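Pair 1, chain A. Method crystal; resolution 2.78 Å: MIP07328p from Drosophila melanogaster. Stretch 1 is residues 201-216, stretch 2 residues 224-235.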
# COMPACT_ATOMS: atom_id res chain seq x y z
N ILE A 201 0.00 6.14 5.98
CA ILE A 201 -1.10 5.76 6.85
C ILE A 201 -1.06 6.62 8.10
O ILE A 201 0.00 6.80 8.71
CB ILE A 201 -1.06 4.27 7.24
CG1 ILE A 201 -0.85 3.38 6.01
CG2 ILE A 201 -2.34 3.89 7.95
CD1 ILE A 201 -2.06 3.28 5.11
N GLU A 202 -2.22 7.15 8.50
CA GLU A 202 -2.36 7.86 9.76
C GLU A 202 -2.69 6.87 10.87
O GLU A 202 -3.50 5.96 10.68
CB GLU A 202 -3.47 8.92 9.65
CG GLU A 202 -3.78 9.65 10.95
CD GLU A 202 -5.12 10.37 10.90
OE1 GLU A 202 -5.83 10.25 9.88
OE2 GLU A 202 -5.46 11.06 11.89
N ARG A 203 -2.07 7.05 12.03
CA ARG A 203 -2.27 6.12 13.14
C ARG A 203 -1.81 6.76 14.45
O ARG A 203 -0.64 7.13 14.57
CB ARG A 203 -1.53 4.82 12.89
CG ARG A 203 -1.65 3.80 14.02
CD ARG A 203 -3.00 3.11 14.01
NE ARG A 203 -3.05 2.00 14.96
CZ ARG A 203 -3.99 1.07 14.97
NH1 ARG A 203 -4.98 1.11 14.09
NH2 ARG A 203 -3.96 0.10 15.88
N ASN A 204 -2.74 6.88 15.40
CA ASN A 204 -2.42 7.17 16.81
C ASN A 204 -1.58 8.43 16.96
O ASN A 204 -0.57 8.45 17.68
CB ASN A 204 -1.73 5.97 17.46
CG ASN A 204 -2.66 4.78 17.63
OD1 ASN A 204 -3.88 4.94 17.73
ND2 ASN A 204 -2.08 3.58 17.68
N GLY A 205 -2.00 9.50 16.30
CA GLY A 205 -1.28 10.75 16.39
C GLY A 205 -0.03 10.83 15.54
O GLY A 205 0.63 11.88 15.53
N TYR A 206 0.33 9.76 14.85
CA TYR A 206 1.45 9.75 13.92
C TYR A 206 0.94 9.69 12.48
O TYR A 206 -0.23 9.39 12.22
CB TYR A 206 2.39 8.57 14.17
CG TYR A 206 2.95 8.49 15.57
CD1 TYR A 206 4.05 9.25 15.95
CD2 TYR A 206 2.40 7.63 16.52
CE1 TYR A 206 4.57 9.18 17.22
CE2 TYR A 206 2.91 7.55 17.80
CZ TYR A 206 4.00 8.33 18.15
OH TYR A 206 4.52 8.25 19.42
N VAL A 207 1.83 9.98 11.55
CA VAL A 207 1.63 9.69 10.13
C VAL A 207 2.79 8.82 9.69
O VAL A 207 3.96 9.23 9.78
CB VAL A 207 1.54 10.97 9.28
CG1 VAL A 207 1.40 10.61 7.82
CG2 VAL A 207 0.38 11.82 9.74
N LEU A 208 2.48 7.61 9.24
CA LEU A 208 3.48 6.64 8.83
C LEU A 208 3.64 6.68 7.31
O LEU A 208 2.66 6.76 6.58
CB LEU A 208 3.08 5.23 9.27
CG LEU A 208 2.75 5.06 10.76
CD1 LEU A 208 2.04 3.74 10.99
CD2 LEU A 208 4.01 5.14 11.61
N PHE A 209 4.89 6.63 6.86
CA PHE A 209 5.22 6.59 5.44
C PHE A 209 5.99 5.32 5.13
O PHE A 209 6.86 4.91 5.91
CB PHE A 209 6.03 7.81 5.01
CG PHE A 209 5.30 9.12 5.18
CD1 PHE A 209 5.33 9.79 6.39
CD2 PHE A 209 4.60 9.67 4.12
CE1 PHE A 209 4.66 10.99 6.54
CE2 PHE A 209 3.93 10.87 4.27
CZ PHE A 209 3.96 11.53 5.48
N PHE A 210 5.68 4.70 4.00
CA PHE A 210 6.34 3.47 3.56
C PHE A 210 6.99 3.72 2.21
O PHE A 210 6.35 4.23 1.29
CB PHE A 210 5.34 2.31 3.48
CG PHE A 210 4.74 1.94 4.80
CD1 PHE A 210 3.64 2.63 5.30
CD2 PHE A 210 5.27 0.91 5.56
CE1 PHE A 210 3.09 2.30 6.52
CE2 PHE A 210 4.72 0.56 6.78
CZ PHE A 210 3.63 1.26 7.26
N PHE A 211 8.27 3.35 2.09
CA PHE A 211 9.03 3.63 0.89
C PHE A 211 10.26 2.74 0.85
O PHE A 211 10.62 2.10 1.85
CB PHE A 211 9.43 5.11 0.81
CG PHE A 211 10.33 5.55 1.93
CD1 PHE A 211 9.80 5.97 3.14
CD2 PHE A 211 11.71 5.56 1.77
CE1 PHE A 211 10.63 6.38 4.17
CE2 PHE A 211 12.54 5.97 2.79
CZ PHE A 211 12.00 6.38 4.00
N ARG A 212 10.90 2.71 -0.31
CA ARG A 212 12.19 2.06 -0.50
C ARG A 212 13.21 3.11 -0.89
O ARG A 212 12.89 4.10 -1.56
CB ARG A 212 12.11 0.96 -1.57
CG ARG A 212 11.63 1.45 -2.93
CD ARG A 212 11.47 0.30 -3.91
NE ARG A 212 11.06 0.76 -5.23
CZ ARG A 212 9.79 0.91 -5.61
NH1 ARG A 212 8.81 0.62 -4.76
NH2 ARG A 212 9.50 1.33 -6.83
N GLU A 213 14.46 2.90 -0.46
CA GLU A 213 15.49 3.90 -0.67
C GLU A 213 16.85 3.22 -0.68
O GLU A 213 16.99 2.05 -0.30
CB GLU A 213 15.45 4.99 0.41
CG GLU A 213 15.82 4.49 1.79
CD GLU A 213 16.08 5.61 2.77
OE1 GLU A 213 16.13 5.34 3.99
OE2 GLU A 213 16.26 6.76 2.33
N LEU A 214 17.86 3.97 -1.11
CA LEU A 214 19.23 3.50 -1.06
C LEU A 214 19.71 3.42 0.38
O LEU A 214 19.23 4.14 1.26
CB LEU A 214 20.15 4.41 -1.88
CG LEU A 214 19.86 4.48 -3.38
CD1 LEU A 214 20.82 5.44 -4.07
CD2 LEU A 214 19.92 3.10 -4.01
N SER A 215 20.69 2.55 0.62
CA SER A 215 21.15 2.25 1.96
C SER A 215 22.49 2.92 2.23
O SER A 215 23.40 2.88 1.40
CB SER A 215 21.29 0.74 2.16
OG SER A 215 21.84 0.46 3.44
N MET A 216 22.59 3.55 3.40
CA MET A 216 23.87 4.02 3.92
C MET A 216 24.47 3.07 4.95
O MET A 216 25.70 2.99 5.05
CB MET A 216 23.71 5.40 4.57
CG MET A 216 23.30 6.50 3.62
SD MET A 216 23.11 8.08 4.47
CE MET A 216 24.62 8.14 5.43
N ALA A 224 22.44 -0.69 -2.47
CA ALA A 224 21.44 -1.66 -2.07
C ALA A 224 20.17 -0.93 -1.65
O ALA A 224 20.24 0.07 -0.93
CB ALA A 224 21.93 -2.52 -0.91
N VAL A 225 19.03 -1.42 -2.10
CA VAL A 225 17.75 -0.82 -1.76
C VAL A 225 17.19 -1.52 -0.52
O VAL A 225 17.16 -2.75 -0.46
CB VAL A 225 16.76 -0.92 -2.93
CG1 VAL A 225 15.44 -0.26 -2.56
CG2 VAL A 225 17.35 -0.26 -4.17
N TYR A 226 16.77 -0.72 0.46
CA TYR A 226 16.09 -1.22 1.65
C TYR A 226 14.71 -0.59 1.75
O TYR A 226 14.49 0.54 1.30
CB TYR A 226 16.90 -0.93 2.92
CG TYR A 226 18.15 -1.76 3.09
CD1 TYR A 226 18.33 -2.94 2.38
CD2 TYR A 226 19.15 -1.36 3.97
CE1 TYR A 226 19.48 -3.70 2.53
CE2 TYR A 226 20.30 -2.12 4.13
CZ TYR A 226 20.46 -3.28 3.41
OH TYR A 226 21.60 -4.03 3.57
N SER A 227 13.78 -1.33 2.35
CA SER A 227 12.43 -0.85 2.58
C SER A 227 12.31 -0.29 3.99
O SER A 227 12.81 -0.89 4.95
CB SER A 227 11.41 -1.96 2.36
OG SER A 227 11.51 -2.49 1.05
N ARG A 228 11.65 0.86 4.12
CA ARG A 228 11.60 1.58 5.38
C ARG A 228 10.16 1.94 5.73
O ARG A 228 9.31 2.09 4.85
CB ARG A 228 12.42 2.87 5.34
CG ARG A 228 13.80 2.75 4.70
CD ARG A 228 14.82 2.17 5.65
NE ARG A 228 16.18 2.53 5.25
CZ ARG A 228 17.28 2.08 5.83
NH1 ARG A 228 17.19 1.22 6.84
NH2 ARG A 228 18.47 2.47 5.41
N VAL A 229 9.91 2.09 7.03
CA VAL A 229 8.73 2.78 7.54
C VAL A 229 9.22 3.97 8.34
O VAL A 229 10.11 3.84 9.19
CB VAL A 229 7.83 1.85 8.38
CG1 VAL A 229 8.62 1.18 9.50
CG2 VAL A 229 6.65 2.63 8.94
N ALA A 230 8.67 5.15 8.05
CA ALA A 230 9.03 6.37 8.74
C ALA A 230 7.77 6.99 9.35
O ALA A 230 6.65 6.74 8.90
CB ALA A 230 9.72 7.37 7.80
N ARG A 231 7.97 7.81 10.38
CA ARG A 231 6.85 8.42 11.08
C ARG A 231 7.19 9.86 11.44
O ARG A 231 8.35 10.24 11.56
CB ARG A 231 6.46 7.64 12.34
CG ARG A 231 7.24 8.01 13.59
CD ARG A 231 6.76 7.19 14.77
NE ARG A 231 7.38 7.60 16.03
CZ ARG A 231 7.16 7.01 17.20
NH1 ARG A 231 6.33 5.98 17.27
NH2 ARG A 231 7.77 7.45 18.29
N VAL A 232 6.13 10.66 11.61
CA VAL A 232 6.23 12.04 12.07
C VAL A 232 5.09 12.30 13.05
O VAL A 232 4.01 11.72 12.93
CB VAL A 232 6.19 13.05 10.91
CG1 VAL A 232 7.45 12.96 10.07
CG2 VAL A 232 4.95 12.82 10.05
N CYS A 233 5.34 13.17 14.02
CA CYS A 233 4.29 13.60 14.93
C CYS A 233 3.43 14.66 14.24
O CYS A 233 3.96 15.58 13.62
CB CYS A 233 4.88 14.17 16.22
SG CYS A 233 5.67 12.98 17.32
N LYS A 234 2.11 14.51 14.34
CA LYS A 234 1.23 15.48 13.71
C LYS A 234 1.27 16.83 14.41
O LYS A 234 1.13 17.87 13.76
CB LYS A 234 -0.20 14.94 13.66
CG LYS A 234 -0.35 13.64 12.89
CD LYS A 234 -1.81 13.27 12.67
CE LYS A 234 -2.53 12.98 13.97
NZ LYS A 234 -3.88 12.39 13.76
N ASN A 235 1.48 16.84 15.73
CA ASN A 235 1.56 18.06 16.50
C ASN A 235 2.93 18.72 16.44
O ASN A 235 3.23 19.59 17.28
CB ASN A 235 1.17 17.79 17.96
CG ASN A 235 2.23 16.98 18.70
OD1 ASN A 235 2.97 16.20 18.10
ND2 ASN A 235 2.30 17.17 20.01

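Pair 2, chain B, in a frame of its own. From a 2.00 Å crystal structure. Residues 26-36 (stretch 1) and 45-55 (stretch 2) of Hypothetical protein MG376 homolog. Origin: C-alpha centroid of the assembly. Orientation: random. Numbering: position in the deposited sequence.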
# COMPACT_ATOMS: atom_id res chain seq x y z
N LYS B 26 0.76 23.98 -5.39
CA LYS B 26 1.99 23.20 -5.28
C LYS B 26 2.26 22.67 -3.89
O LYS B 26 3.41 22.45 -3.51
CB LYS B 26 3.20 23.98 -5.80
CG LYS B 26 3.19 24.08 -7.31
CD LYS B 26 4.30 24.95 -7.85
CE LYS B 26 5.46 24.13 -8.36
NZ LYS B 26 6.45 25.00 -9.03
N THR B 27 1.17 22.47 -3.14
CA THR B 27 1.21 21.92 -1.79
C THR B 27 1.99 20.58 -1.80
O THR B 27 2.64 20.21 -0.82
CB THR B 27 -0.21 21.62 -1.29
OG1 THR B 27 -1.14 22.55 -1.87
CG2 THR B 27 -0.26 21.68 0.22
N GLY B 28 1.89 19.86 -2.91
CA GLY B 28 2.57 18.59 -3.06
C GLY B 28 2.89 18.24 -4.50
O GLY B 28 2.38 18.85 -5.44
N PHE B 29 3.76 17.25 -4.67
CA PHE B 29 4.15 16.80 -6.01
C PHE B 29 3.79 15.33 -6.13
O PHE B 29 4.21 14.51 -5.30
CB PHE B 29 5.66 16.97 -6.20
CG PHE B 29 6.12 16.72 -7.61
CD1 PHE B 29 5.68 17.53 -8.65
CD2 PHE B 29 7.03 15.69 -7.89
CE1 PHE B 29 6.12 17.33 -9.95
CE2 PHE B 29 7.49 15.48 -9.20
CZ PHE B 29 7.03 16.30 -10.23
N LEU B 30 3.03 14.99 -7.16
CA LEU B 30 2.62 13.62 -7.36
C LEU B 30 3.30 12.93 -8.51
O LEU B 30 3.35 13.44 -9.63
CB LEU B 30 1.10 13.52 -7.55
CG LEU B 30 0.27 13.65 -6.27
CD1 LEU B 30 0.20 15.11 -5.80
CD2 LEU B 30 -1.13 13.10 -6.56
N VAL B 31 3.79 11.73 -8.20
CA VAL B 31 4.48 10.89 -9.17
C VAL B 31 3.74 9.55 -9.30
O VAL B 31 3.17 9.04 -8.33
CB VAL B 31 5.96 10.66 -8.73
CG1 VAL B 31 6.65 9.67 -9.69
CG2 VAL B 31 6.70 11.99 -8.71
N THR B 32 3.73 9.00 -10.50
CA THR B 32 3.09 7.72 -10.75
C THR B 32 4.16 6.74 -11.21
O THR B 32 4.84 6.97 -12.22
CB THR B 32 1.99 7.82 -11.79
OG1 THR B 32 0.90 8.55 -11.23
CG2 THR B 32 1.49 6.42 -12.17
N ILE B 33 4.28 5.66 -10.45
CA ILE B 33 5.27 4.61 -10.64
C ILE B 33 4.70 3.30 -11.18
O ILE B 33 3.56 2.94 -10.92
CB ILE B 33 5.97 4.31 -9.28
CG1 ILE B 33 6.45 5.61 -8.63
CG2 ILE B 33 7.11 3.38 -9.47
CD1 ILE B 33 7.40 6.43 -9.46
N LYS B 34 5.53 2.58 -11.93
CA LYS B 34 5.18 1.29 -12.51
C LYS B 34 6.12 0.24 -11.93
O LYS B 34 7.33 0.45 -11.84
CB LYS B 34 5.36 1.30 -14.03
CG LYS B 34 5.32 -0.10 -14.66
CD LYS B 34 5.70 -0.12 -16.15
CE LYS B 34 7.18 0.19 -16.37
NZ LYS B 34 7.56 0.14 -17.83
N GLN B 35 5.57 -0.90 -11.52
CA GLN B 35 6.38 -1.99 -11.00
C GLN B 35 5.95 -3.21 -11.80
O GLN B 35 4.76 -3.43 -11.97
CB GLN B 35 6.09 -2.23 -9.51
CG GLN B 35 7.06 -3.22 -8.87
CD GLN B 35 6.90 -3.35 -7.37
OE1 GLN B 35 6.03 -4.07 -6.87
NE2 GLN B 35 7.75 -2.64 -6.63
N MET B 36 6.91 -3.98 -12.30
CA MET B 36 6.57 -5.17 -13.10
C MET B 36 5.88 -6.26 -12.28
O MET B 36 6.22 -6.51 -11.12
CB MET B 36 7.81 -5.72 -13.79
CG MET B 36 8.50 -4.70 -14.71
SD MET B 36 7.32 -3.78 -15.76
CE MET B 36 6.73 -5.08 -16.86
N THR B 45 2.11 -5.20 -15.58
CA THR B 45 2.54 -4.04 -14.82
C THR B 45 1.58 -3.61 -13.70
O THR B 45 0.38 -3.85 -13.77
CB THR B 45 2.74 -2.86 -15.79
OG1 THR B 45 2.88 -1.64 -15.07
CG2 THR B 45 1.54 -2.74 -16.74
N ASP B 46 2.15 -3.02 -12.65
CA ASP B 46 1.37 -2.49 -11.53
C ASP B 46 1.71 -1.01 -11.46
O ASP B 46 2.87 -0.63 -11.59
CB ASP B 46 1.75 -3.15 -10.19
CG ASP B 46 0.91 -4.38 -9.88
OD1 ASP B 46 -0.20 -4.52 -10.43
OD2 ASP B 46 1.37 -5.21 -9.07
N TYR B 47 0.70 -0.18 -11.28
CA TYR B 47 0.90 1.26 -11.19
C TYR B 47 0.50 1.75 -9.82
O TYR B 47 -0.54 1.36 -9.28
CB TYR B 47 0.09 1.99 -12.25
CG TYR B 47 0.71 1.96 -13.64
CD1 TYR B 47 1.20 3.13 -14.23
CD2 TYR B 47 0.75 0.79 -14.39
CE1 TYR B 47 1.72 3.12 -15.52
CE2 TYR B 47 1.26 0.78 -15.69
CZ TYR B 47 1.74 1.94 -16.24
OH TYR B 47 2.20 1.94 -17.53
N TYR B 48 1.35 2.61 -9.27
CA TYR B 48 1.16 3.18 -7.95
C TYR B 48 1.31 4.68 -8.04
O TYR B 48 2.01 5.19 -8.91
CB TYR B 48 2.21 2.62 -7.00
CG TYR B 48 2.14 1.12 -6.87
CD1 TYR B 48 1.13 0.51 -6.13
CD2 TYR B 48 3.08 0.30 -7.50
CE1 TYR B 48 1.06 -0.87 -6.02
CE2 TYR B 48 3.01 -1.09 -7.39
CZ TYR B 48 2.00 -1.66 -6.65
OH TYR B 48 1.92 -3.02 -6.53
N VAL B 49 0.64 5.39 -7.13
CA VAL B 49 0.73 6.84 -7.10
C VAL B 49 1.38 7.20 -5.78
O VAL B 49 0.93 6.79 -4.71
CB VAL B 49 -0.65 7.51 -7.19
CG1 VAL B 49 -0.49 9.01 -7.10
CG2 VAL B 49 -1.33 7.13 -8.49
N ILE B 50 2.46 7.96 -5.85
CA ILE B 50 3.17 8.38 -4.67
C ILE B 50 3.23 9.90 -4.68
O ILE B 50 3.02 10.52 -5.73
CB ILE B 50 4.60 7.79 -4.67
CG1 ILE B 50 5.38 8.29 -5.89
CG2 ILE B 50 4.54 6.27 -4.73
CD1 ILE B 50 6.84 7.88 -5.88
N TYR B 51 3.47 10.51 -3.53
CA TYR B 51 3.57 11.96 -3.46
C TYR B 51 4.49 12.40 -2.34
O TYR B 51 4.96 11.57 -1.56
CB TYR B 51 2.19 12.62 -3.26
CG TYR B 51 1.53 12.36 -1.92
CD1 TYR B 51 0.72 11.24 -1.72
CD2 TYR B 51 1.72 13.24 -0.85
CE1 TYR B 51 0.11 11.00 -0.48
CE2 TYR B 51 1.11 13.01 0.40
CZ TYR B 51 0.31 11.89 0.57
OH TYR B 51 -0.29 11.64 1.79
N ALA B 52 4.75 13.71 -2.27
CA ALA B 52 5.61 14.29 -1.25
C ALA B 52 5.26 15.76 -1.05
O ALA B 52 4.73 16.42 -1.94
CB ALA B 52 7.06 14.15 -1.65
N ASN B 53 5.57 16.27 0.14
CA ASN B 53 5.31 17.66 0.49
C ASN B 53 6.59 18.38 0.89
O ASN B 53 7.64 17.76 1.08
CB ASN B 53 4.31 17.71 1.65
CG ASN B 53 2.92 17.34 1.23
OD1 ASN B 53 2.18 18.17 0.69
ND2 ASN B 53 2.54 16.10 1.46
N GLY B 54 6.50 19.71 0.99
CA GLY B 54 7.62 20.54 1.39
C GLY B 54 8.92 20.40 0.61
O GLY B 54 8.92 20.38 -0.62
N GLN B 55 10.03 20.33 1.34
CA GLN B 55 11.33 20.17 0.70
C GLN B 55 11.36 18.94 -0.18
O GLN B 55 11.77 19.00 -1.34
CB GLN B 55 12.44 20.04 1.75
CG GLN B 55 12.74 21.31 2.53
CD GLN B 55 14.17 21.35 3.05
OE1 GLN B 55 14.53 22.23 3.83
NE2 GLN B 55 14.99 20.39 2.62

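Pair 1 and pair 2 are both two-stranded antiparallel ladders, and 14 central residues superpose with an RMSD of 0.4 Å over N, CA and C. The strand axes approach to 4.5 Å in each, with their directions at 157° in pair 1 and 152° in pair 2. The register is the same: the hydrogen-bonded pairs Val A207–Val A232, Phe A209–Ala A230, Phe A211–Arg A228 and Glu A213–Tyr A226 correspond to Phe B29–Ala B52, Val B31–Ile B50, Ile B33–Tyr B48 and Gln B35–Asp B46. Bonding is equally tight at the centre, where Phe A209 N donates to Ala A230 O at 2.7 Å and Val B31 N to Ile B50 O at 2.9 Å.

The side chains of these hydrogen-bonded pairs share one face of each sheet, and all but Tyr A226 are buried. Here bulk is exchanged across the ladder. In pair 1 the small Ala A230 pairs with Phe A209 but packs against Phe A211, its CB 3.9 Å from Phe A211 CE1, at the edge of that ring; the Phe A209 ring turns to Val A232, with Phe A209 CE1 4.0 Å from Val A232 CG2. The matched Ile B50 is larger, and its partners Val B31 and Ile B33 are smaller than the phenylalanines they replace; Ile B50 CD1 reaches Ile B33 CG1 at 3.6 Å, and Ile B50 CG1 meets Val B31 CB at 3.7 Å. At the next pair, Val A207 CB packs against Val A232 CG2 at 4.0 Å, whereas Phe B29, opposite Ala B52, carries its ring end away from the neighbouring strand.

Arg A228 and Tyr B48 occupy one position but work differently. Arg A228 lays its CB over the face of the Phe A211 ring, 4.1 Å from the ring centroid, and its NE forms a salt bridge with Glu A213 OE1 at 3.1 Å. Tyr B48 instead presents its ring edge to Gln B35, with CE2 3.9 Å from Gln B35 CB; no charge pairing is involved.

On the other face, Leu A208 and Leu B30 nearly coincide, their side-chain centres 0.4 Å apart. Leu A208 CD2 contacts Arg A231 CB at 3.6 Å, and Leu B30 CG contacts Tyr B51 CB at 3.7 Å, so an arginine and a tyrosine offer the same methylene. Beyond it they diverge: the Arg A231 guanidinium stacks flat on Tyr A206, a position held by Gly B28 in pair 2. Aromatic packing also changes strand, since Val A229 CG2 sits over the Phe A210 ring, 4.0 Å from its centroid, while Lys B34 CB covers the Tyr B47 ring at 4.3 Å from its centroid.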